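Local atomic coordinates of transcription regulator (Haloarcula marismortui ATCC 43049, PDB entry 3CRJ), a protein that probably binds regulatory DNA as a TetR-family transcription factor, most likely a repressor. Residues Glu17-Leu27 against Leu61-Arg72; Thr83-Leu92 against Val141-Phe151. All coordinates share one frame; numbering follows the deposited sequence.

Overall arrangement
The two contacts lie on opposite sides of the chain's centre, with their own centres 32 Å apart and their nearest atoms about 12 Å apart. Interaction 1 packs helix 12-30 against helix 58-78, next to the predicted DNA-binding helix-turn-helix at residues 36-55. Interaction 2 sits at the far end of the all-helical C-terminal part, where helix 85-97 begins beside the end of helix 121-148. They come in series along the chain: helix 58-78 leaves interaction 1, and the next helix, 85-97, enters interaction 2. Helix 121-148 touches both regions, since its early part packs on Leu62 and Leu66 of interaction 1 and its last turns, with the loop that follows, form one side of interaction 2.

Interaction 1 (Glu17-Leu27 against Leu61-Arg72)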
# COMPACT_ATOMS: atom_id res chain seq x y z
N GLU A 17 -17.87 5.65 -22.02
CA GLU A 17 -18.23 6.34 -20.78
C GLU A 17 -19.32 5.65 -19.96
O GLU A 17 -19.15 5.41 -18.76
CB GLU A 17 -18.65 7.77 -21.11
CG GLU A 17 -17.54 8.80 -20.99
CD GLU A 17 -17.71 9.66 -19.74
OE1 GLU A 17 -18.12 9.11 -18.70
OE2 GLU A 17 -17.45 10.88 -19.81
N GLU A 18 -20.45 5.33 -20.60
CA GLU A 18 -21.51 4.57 -19.96
C GLU A 18 -20.98 3.24 -19.45
O GLU A 18 -21.39 2.79 -18.37
CB GLU A 18 -22.64 4.28 -20.94
CG GLU A 18 -23.77 5.28 -20.99
CD GLU A 18 -24.96 4.70 -21.72
OE1 GLU A 18 -25.66 3.86 -21.12
OE2 GLU A 18 -25.19 5.06 -22.90
N ILE A 19 -20.10 2.61 -20.23
CA ILE A 19 -19.46 1.35 -19.79
C ILE A 19 -18.47 1.56 -18.65
O ILE A 19 -18.45 0.76 -17.71
CB ILE A 19 -18.84 0.53 -20.95
CG1 ILE A 19 -19.94 -0.10 -21.82
CG2 ILE A 19 -17.94 -0.57 -20.39
CD1 ILE A 19 -19.44 -0.86 -23.07
N MSE A 20 -17.65 2.62 -18.70
CA MSE A 20 -16.77 2.92 -17.59
C MSE A 20 -17.58 3.13 -16.31
O MSE A 20 -17.26 2.57 -15.27
CB MSE A 20 -15.89 4.14 -17.88
CG MSE A 20 -14.80 3.91 -18.94
SE MSE A 20 -13.61 2.33 -18.70
CE MSE A 20 -14.73 0.89 -19.39
N GLN A 21 -18.66 3.89 -16.40
CA GLN A 21 -19.54 4.10 -15.25
C GLN A 21 -20.11 2.79 -14.68
O GLN A 21 -20.06 2.56 -13.48
CB GLN A 21 -20.62 5.10 -15.59
CG GLN A 21 -20.11 6.51 -15.59
CD GLN A 21 -20.88 7.41 -16.53
OE1 GLN A 21 -20.31 7.98 -17.44
NE2 GLN A 21 -22.18 7.53 -16.30
N ALA A 22 -20.63 1.94 -15.55
CA ALA A 22 -21.10 0.62 -15.13
C ALA A 22 -19.99 -0.08 -14.36
O ALA A 22 -20.23 -0.63 -13.28
CB ALA A 22 -21.51 -0.21 -16.32
N THR A 23 -18.78 -0.04 -14.93
CA THR A 23 -17.60 -0.67 -14.32
C THR A 23 -17.39 -0.16 -12.91
O THR A 23 -17.40 -0.96 -11.95
CB THR A 23 -16.37 -0.42 -15.17
OG1 THR A 23 -16.72 -0.62 -16.53
CG2 THR A 23 -15.27 -1.40 -14.80
N TYR A 24 -17.24 1.15 -12.77
CA TYR A 24 -17.18 1.74 -11.46
C TYR A 24 -18.24 1.11 -10.55
O TYR A 24 -17.89 0.60 -9.49
CB TYR A 24 -17.38 3.25 -11.52
CG TYR A 24 -17.50 3.88 -10.17
CD1 TYR A 24 -16.41 4.48 -9.56
CD2 TYR A 24 -18.72 3.90 -9.50
CE1 TYR A 24 -16.52 5.09 -8.30
CE2 TYR A 24 -18.86 4.50 -8.24
CZ TYR A 24 -17.76 5.08 -7.64
OH TYR A 24 -17.90 5.66 -6.40
N ARG A 25 -19.51 1.13 -10.96
CA ARG A 25 -20.61 0.67 -10.09
C ARG A 25 -20.46 -0.80 -9.73
O ARG A 25 -20.74 -1.19 -8.60
CB ARG A 25 -21.99 0.93 -10.70
CG ARG A 25 -22.46 2.38 -10.61
CD ARG A 25 -23.94 2.48 -10.93
NE ARG A 25 -24.29 2.04 -12.29
CZ ARG A 25 -24.08 2.75 -13.40
NH1 ARG A 25 -23.53 3.96 -13.34
NH2 ARG A 25 -24.43 2.26 -14.58
N ALA A 26 -19.99 -1.59 -10.67
CA ALA A 26 -19.94 -3.04 -10.52
C ALA A 26 -18.76 -3.43 -9.62
O ALA A 26 -18.91 -4.28 -8.70
CB ALA A 26 -19.84 -3.69 -11.87
N LEU A 27 -17.62 -2.78 -9.87
CA LEU A 27 -16.47 -2.84 -8.95
C LEU A 27 -16.82 -2.39 -7.53
O LEU A 27 -16.43 -3.07 -6.59
CB LEU A 27 -15.32 -1.98 -9.46
CG LEU A 27 -14.21 -2.58 -10.28
CD1 LEU A 27 -13.14 -1.54 -10.37
CD2 LEU A 27 -13.65 -3.85 -9.68
N LEU A 61 -10.71 -4.50 -20.09
CA LEU A 61 -11.71 -3.55 -19.65
C LEU A 61 -11.21 -2.75 -18.46
O LEU A 61 -11.40 -1.54 -18.40
CB LEU A 61 -13.00 -4.29 -19.31
CG LEU A 61 -14.23 -3.41 -19.11
CD1 LEU A 61 -15.45 -4.18 -19.51
CD2 LEU A 61 -14.34 -2.92 -17.67
N LEU A 62 -10.53 -3.42 -17.53
CA LEU A 62 -10.02 -2.75 -16.35
C LEU A 62 -8.75 -1.94 -16.61
O LEU A 62 -8.44 -1.00 -15.88
CB LEU A 62 -9.82 -3.75 -15.23
CG LEU A 62 -11.09 -4.37 -14.64
CD1 LEU A 62 -10.72 -5.45 -13.64
CD2 LEU A 62 -11.99 -3.30 -13.97
N ALA A 63 -8.00 -2.29 -17.65
CA ALA A 63 -6.88 -1.44 -18.01
C ALA A 63 -7.46 -0.11 -18.44
O ALA A 63 -7.03 0.95 -17.97
CB ALA A 63 -6.04 -2.05 -19.11
N ALA A 64 -8.47 -0.17 -19.31
CA ALA A 64 -9.24 1.01 -19.73
C ALA A 64 -9.80 1.79 -18.52
O ALA A 64 -9.68 3.02 -18.47
CB ALA A 64 -10.34 0.62 -20.69
N PHE A 65 -10.36 1.07 -17.54
CA PHE A 65 -10.93 1.68 -16.35
C PHE A 65 -9.88 2.40 -15.52
O PHE A 65 -10.14 3.47 -14.96
CB PHE A 65 -11.69 0.66 -15.49
CG PHE A 65 -12.40 1.28 -14.30
CD1 PHE A 65 -13.58 2.01 -14.47
CD2 PHE A 65 -11.88 1.15 -13.02
CE1 PHE A 65 -14.22 2.60 -13.38
CE2 PHE A 65 -12.52 1.74 -11.91
CZ PHE A 65 -13.69 2.46 -12.10
N LEU A 66 -8.67 1.84 -15.44
CA LEU A 66 -7.60 2.60 -14.83
C LEU A 66 -7.34 3.90 -15.61
O LEU A 66 -7.35 5.00 -15.02
CB LEU A 66 -6.35 1.74 -14.65
CG LEU A 66 -6.53 0.67 -13.55
CD1 LEU A 66 -5.36 -0.30 -13.51
CD2 LEU A 66 -6.74 1.29 -12.20
N ASP A 67 -7.19 3.80 -16.93
CA ASP A 67 -6.96 4.98 -17.79
C ASP A 67 -8.02 6.03 -17.56
O ASP A 67 -7.73 7.23 -17.52
CB ASP A 67 -6.93 4.59 -19.27
CG ASP A 67 -5.79 3.66 -19.61
OD1 ASP A 67 -5.91 2.95 -20.62
OD2 ASP A 67 -4.77 3.65 -18.86
N TYR A 68 -9.25 5.54 -17.40
CA TYR A 68 -10.40 6.36 -17.09
C TYR A 68 -10.23 7.09 -15.76
O TYR A 68 -10.44 8.29 -15.70
CB TYR A 68 -11.67 5.52 -17.13
CG TYR A 68 -12.90 6.14 -16.56
CD1 TYR A 68 -13.69 6.99 -17.32
CD2 TYR A 68 -13.31 5.84 -15.26
CE1 TYR A 68 -14.87 7.55 -16.79
CE2 TYR A 68 -14.45 6.39 -14.70
CZ TYR A 68 -15.24 7.25 -15.47
OH TYR A 68 -16.39 7.79 -14.92
N LEU A 69 -9.84 6.39 -14.70
CA LEU A 69 -9.68 7.06 -13.41
C LEU A 69 -8.57 8.10 -13.46
O LEU A 69 -8.66 9.14 -12.81
CB LEU A 69 -9.43 6.06 -12.28
CG LEU A 69 -10.48 4.99 -11.99
CD1 LEU A 69 -10.08 4.12 -10.78
CD2 LEU A 69 -11.87 5.58 -11.77
N LEU A 70 -7.52 7.84 -14.23
CA LEU A 70 -6.44 8.80 -14.35
C LEU A 70 -6.93 10.09 -15.03
O LEU A 70 -6.56 11.18 -14.61
CB LEU A 70 -5.22 8.20 -15.07
CG LEU A 70 -3.96 9.07 -15.18
CD1 LEU A 70 -3.48 9.45 -13.79
CD2 LEU A 70 -2.84 8.41 -16.00
N GLU A 71 -7.77 9.95 -16.05
CA GLU A 71 -8.29 11.12 -16.79
C GLU A 71 -9.17 11.98 -15.89
O GLU A 71 -9.09 13.21 -15.90
CB GLU A 71 -9.10 10.71 -18.02
CG GLU A 71 -8.34 10.08 -19.16
CD GLU A 71 -9.26 9.64 -20.30
OE1 GLU A 71 -9.52 8.42 -20.43
OE2 GLU A 71 -9.76 10.52 -21.06
N ARG A 72 -10.04 11.30 -15.15
CA ARG A 72 -10.89 11.94 -14.15
C ARG A 72 -10.00 12.74 -13.18
O ARG A 72 -10.31 13.89 -12.84
CB ARG A 72 -11.71 10.88 -13.39
CG ARG A 72 -13.18 10.71 -13.77
CD ARG A 72 -13.96 10.64 -12.43
NE ARG A 72 -15.21 9.87 -12.43
CZ ARG A 72 -15.70 9.26 -11.34
NH1 ARG A 72 -15.03 9.33 -10.19
NH2 ARG A 72 -16.84 8.56 -11.40
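Met20, present as selenomethionine, and Phe65 interlock as a pair of knobs where the two helices cross at 98°. The Met20 side chain fits among Leu61, Ala64, Phe65 and Tyr68. Its CB lies over the centre of one face of the Tyr68 ring, 3.6 Å from the centroid, a CH-pi contact. Bends at its second and third torsions turn SE away from the ring centre, leaving an oblique Met-aromatic contact, and set SE 4.1 Å from Phe65 CB. A long, flexible, apolar chain suits such a winding path.

In the other direction Phe65 enters the hollow formed by Met20, Thr23, Tyr24 and Leu27. With CG anti to the backbone N (chi1 -175°), its ring reaches into that hollow, toward the backbone at Met20 and Tyr24. Phe65 CE1 approaches Tyr24 CB to 3.7 Å, and the carbonyl oxygen of Met20 is at the ring edge. Leu27 CD1 lies 3.7 Å from Phe65 CE2. Thr23 adds an off-centre CH-pi contact through CG2, which also meets Leu61 CD2 at 3.4 Å.

Behind this layer, Thr23 OG1 bonds to the carbonyl oxygen of Ile19. That oxygen also accepts from Thr23 N, the two donors arriving from opposite faces of the carbonyl plane. A small residue able to return its hydroxyl to its own helix thus fits a buried interface. At the outer rim Arg72 NE makes a weak bond to Tyr68 OH.

Helix 37-44 flanks the pair, with Tyr44 on Ile19 and Ile40 on Leu61. Helix 104-115 meets Tyr24 and Leu27, while helix 121-148 packs on Leu62 and Leu66, joining the predicted DNA-binding end to the C-terminal helices.

Interaction 2 (Thr83-Leu92 against Val141-Phe151); sequences TDPEARLNLL and VINHGIDEGVF
Val141 opens the contact by sitting as a knob among Pro85, Arg88, Leu89 and Leu92. Its two branches divide the work: CG2, anti to the backbone N, comes 3.7 Å from Arg88 CB, while CG1 turns to Leu89 CD1 at 3.9 Å and also meets Leu92 CD2. A compact beta-branched residue can serve both sides of such a hollow. Arg88 contributes only its aliphatic part here; NH1 goes on to the carbonyl oxygens of Val80 and Thr82.

One turn later His144 holds its ring out, CG anti to the backbone N (chi1 -178°), to meet the residues leading into the partner helix. NE2 gives a weak hydrogen bond to Thr83 OG1, 3.3 Å long and bent to 121°, and the Thr83 carbonyl oxygen lies at the ring edge. Glu148 CG covers part of one face.

Gly145 follows, and having no side chain it lets Pro85 CB come within 3.4 Å of its CA. The CA atoms of Pro85 and Gly145 are the nearest pair across the two segments. Proline suits the first turn of a helix, because its missing N-H would have no carbonyl to serve there; just ahead of it Asp84 is the N-cap, its OD1 accepting from Ala87 N at 2.7 Å.

Gly149 has a positive phi, and the chain reverses so that Val150 and Phe151 return to Pro85. Val150 CG1 lies against the Glu86 side chain, and CG2 against Pro85 CG at 4.0 Å. The Phe151 ring reaches Pro85 with its CZ, 4.0 Å from Pro85 CB, and the proline carbonyl oxygen lies at the ring edge; Leu198 of helix 181-198 packs on Phe151.

A capped helix start thus runs nearly antiparallel, at 164°, to a helix closed by a Schellman motif, a packing suited to the helical bundle that forms the C-terminal domain of TetR-family regulators.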
# COMPACT_ATOMS: atom_id res chain seq x y z
N THR A 83 -1.02 29.12 -9.30
CA THR A 83 0.40 28.96 -9.56
C THR A 83 1.25 29.30 -8.34
O THR A 83 2.46 29.13 -8.37
CB THR A 83 0.86 29.79 -10.80
OG1 THR A 83 2.15 30.36 -10.54
CG2 THR A 83 -0.11 30.94 -11.12
N ASP A 84 0.62 29.80 -7.27
CA ASP A 84 1.29 30.01 -5.98
C ASP A 84 1.78 28.68 -5.38
O ASP A 84 0.97 27.81 -5.02
CB ASP A 84 0.35 30.70 -4.98
CG ASP A 84 0.98 30.85 -3.60
OD1 ASP A 84 1.12 29.85 -2.84
OD2 ASP A 84 1.34 31.99 -3.27
N PRO A 85 3.10 28.53 -5.27
CA PRO A 85 3.71 27.28 -4.86
C PRO A 85 3.17 26.72 -3.54
O PRO A 85 2.88 25.53 -3.49
CB PRO A 85 5.20 27.61 -4.77
CG PRO A 85 5.29 29.07 -4.74
CD PRO A 85 4.12 29.55 -5.54
N GLU A 86 3.03 27.55 -2.51
CA GLU A 86 2.52 27.05 -1.24
C GLU A 86 1.08 26.59 -1.43
O GLU A 86 0.73 25.45 -1.06
CB GLU A 86 2.61 28.10 -0.12
CG GLU A 86 3.43 29.37 -0.48
CD GLU A 86 3.82 30.20 0.75
OE1 GLU A 86 4.11 29.55 1.80
OE2 GLU A 86 3.83 31.47 0.66
N ALA A 87 0.24 27.46 -2.01
CA ALA A 87 -1.19 27.13 -2.16
C ALA A 87 -1.44 25.94 -3.08
O ALA A 87 -2.42 25.21 -2.91
CB ALA A 87 -1.97 28.33 -2.62
N ARG A 88 -0.54 25.73 -4.03
CA ARG A 88 -0.74 24.71 -5.03
C ARG A 88 -0.35 23.34 -4.51
O ARG A 88 -1.02 22.34 -4.82
CB ARG A 88 0.05 25.05 -6.30
CG ARG A 88 -0.51 24.37 -7.53
CD ARG A 88 0.45 24.34 -8.72
NE ARG A 88 -0.01 23.37 -9.71
CZ ARG A 88 -1.01 23.57 -10.56
NH1 ARG A 88 -1.66 24.74 -10.57
NH2 ARG A 88 -1.35 22.60 -11.40
N LEU A 89 0.74 23.30 -3.75
CA LEU A 89 1.15 22.06 -3.13
C LEU A 89 -0.04 21.59 -2.33
O LEU A 89 -0.59 20.49 -2.56
CB LEU A 89 2.38 22.23 -2.25
CG LEU A 89 3.04 20.93 -1.78
CD1 LEU A 89 3.21 19.85 -2.89
CD2 LEU A 89 4.36 21.19 -1.13
N ASN A 90 -0.48 22.45 -1.41
CA ASN A 90 -1.58 22.07 -0.53
C ASN A 90 -2.79 21.52 -1.27
O ASN A 90 -3.31 20.46 -0.92
CB ASN A 90 -1.97 23.23 0.39
CG ASN A 90 -1.04 23.35 1.56
OD1 ASN A 90 -0.69 22.35 2.18
ND2 ASN A 90 -0.61 24.56 1.86
N LEU A 91 -3.22 22.23 -2.30
CA LEU A 91 -4.36 21.87 -3.10
C LEU A 91 -4.15 20.53 -3.78
O LEU A 91 -5.08 19.74 -3.89
CB LEU A 91 -4.62 22.95 -4.14
CG LEU A 91 -5.66 24.03 -3.78
CD1 LEU A 91 -5.77 24.32 -2.28
CD2 LEU A 91 -5.44 25.33 -4.60
N LEU A 92 -2.93 20.25 -4.21
CA LEU A 92 -2.64 18.93 -4.77
C LEU A 92 -2.72 17.87 -3.69
O LEU A 92 -3.39 16.85 -3.88
CB LEU A 92 -1.28 18.90 -5.45
CG LEU A 92 -1.36 19.25 -6.93
CD1 LEU A 92 -2.40 20.31 -7.19
CD2 LEU A 92 -0.00 19.68 -7.44
N VAL A 141 5.56 21.66 -8.72
CA VAL A 141 5.20 22.79 -7.88
C VAL A 141 6.34 23.05 -6.90
O VAL A 141 6.67 24.20 -6.60
CB VAL A 141 3.81 22.69 -7.24
CG1 VAL A 141 3.68 21.42 -6.42
CG2 VAL A 141 3.52 23.92 -6.39
N ILE A 142 6.97 21.96 -6.45
CA ILE A 142 8.15 22.06 -5.61
C ILE A 142 9.27 22.80 -6.32
O ILE A 142 10.00 23.62 -5.72
CB ILE A 142 8.65 20.68 -5.13
CG1 ILE A 142 7.64 20.08 -4.13
CG2 ILE A 142 10.06 20.82 -4.50
CD1 ILE A 142 7.96 18.65 -3.69
N ASN A 143 9.42 22.54 -7.61
CA ASN A 143 10.46 23.24 -8.34
C ASN A 143 10.13 24.71 -8.47
O ASN A 143 10.99 25.55 -8.29
CB ASN A 143 10.74 22.58 -9.70
CG ASN A 143 11.79 21.48 -9.60
OD1 ASN A 143 12.71 21.55 -8.79
ND2 ASN A 143 11.65 20.44 -10.43
N HIS A 144 8.87 25.01 -8.77
CA HIS A 144 8.41 26.40 -8.93
C HIS A 144 8.70 27.27 -7.69
O HIS A 144 9.21 28.40 -7.82
CB HIS A 144 6.93 26.42 -9.27
CG HIS A 144 6.37 27.79 -9.49
ND1 HIS A 144 6.88 28.66 -10.43
CD2 HIS A 144 5.32 28.42 -8.93
CE1 HIS A 144 6.18 29.78 -10.43
NE2 HIS A 144 5.22 29.66 -9.53
N GLY A 145 8.37 26.74 -6.51
CA GLY A 145 8.59 27.41 -5.26
C GLY A 145 10.05 27.59 -4.95
O GLY A 145 10.45 28.64 -4.42
N ILE A 146 10.87 26.59 -5.27
CA ILE A 146 12.32 26.75 -5.15
C ILE A 146 12.76 27.89 -6.03
O ILE A 146 13.54 28.75 -5.60
CB ILE A 146 13.11 25.47 -5.54
CG1 ILE A 146 12.74 24.28 -4.63
CG2 ILE A 146 14.64 25.76 -5.60
CD1 ILE A 146 13.48 23.00 -4.96
N ASP A 147 12.27 27.90 -7.26
CA ASP A 147 12.56 29.01 -8.18
C ASP A 147 12.08 30.33 -7.62
O ASP A 147 12.83 31.28 -7.64
CB ASP A 147 11.99 28.73 -9.57
CG ASP A 147 12.68 27.55 -10.24
OD1 ASP A 147 13.81 27.23 -9.80
OD2 ASP A 147 12.13 26.96 -11.20
N GLU A 148 10.86 30.41 -7.08
CA GLU A 148 10.38 31.66 -6.48
C GLU A 148 11.07 31.95 -5.14
O GLU A 148 10.88 33.02 -4.56
CB GLU A 148 8.85 31.69 -6.30
CG GLU A 148 8.01 31.53 -7.57
CD GLU A 148 8.20 32.66 -8.57
OE1 GLU A 148 8.12 32.39 -9.78
OE2 GLU A 148 8.43 33.82 -8.15
N GLY A 149 11.86 31.01 -4.66
CA GLY A 149 12.60 31.21 -3.41
C GLY A 149 11.74 31.03 -2.17
O GLY A 149 12.18 31.32 -1.05
N VAL A 150 10.50 30.56 -2.37
CA VAL A 150 9.54 30.25 -1.30
C VAL A 150 9.90 28.96 -0.56
O VAL A 150 9.55 28.78 0.62
CB VAL A 150 8.11 30.11 -1.90
CG1 VAL A 150 7.09 29.63 -0.86
CG2 VAL A 150 7.66 31.43 -2.50
N PHE A 151 10.56 28.04 -1.26
CA PHE A 151 10.97 26.77 -0.67
C PHE A 151 12.49 26.70 -0.67
O PHE A 151 13.15 27.17 -1.59
CB PHE A 151 10.46 25.56 -1.48
CG PHE A 151 8.95 25.45 -1.60
CD1 PHE A 151 8.10 25.92 -0.59
CD2 PHE A 151 8.38 24.78 -2.70
CE1 PHE A 151 6.71 25.76 -0.71
CE2 PHE A 151 7.01 24.62 -2.82
CZ PHE A 151 6.17 25.12 -1.83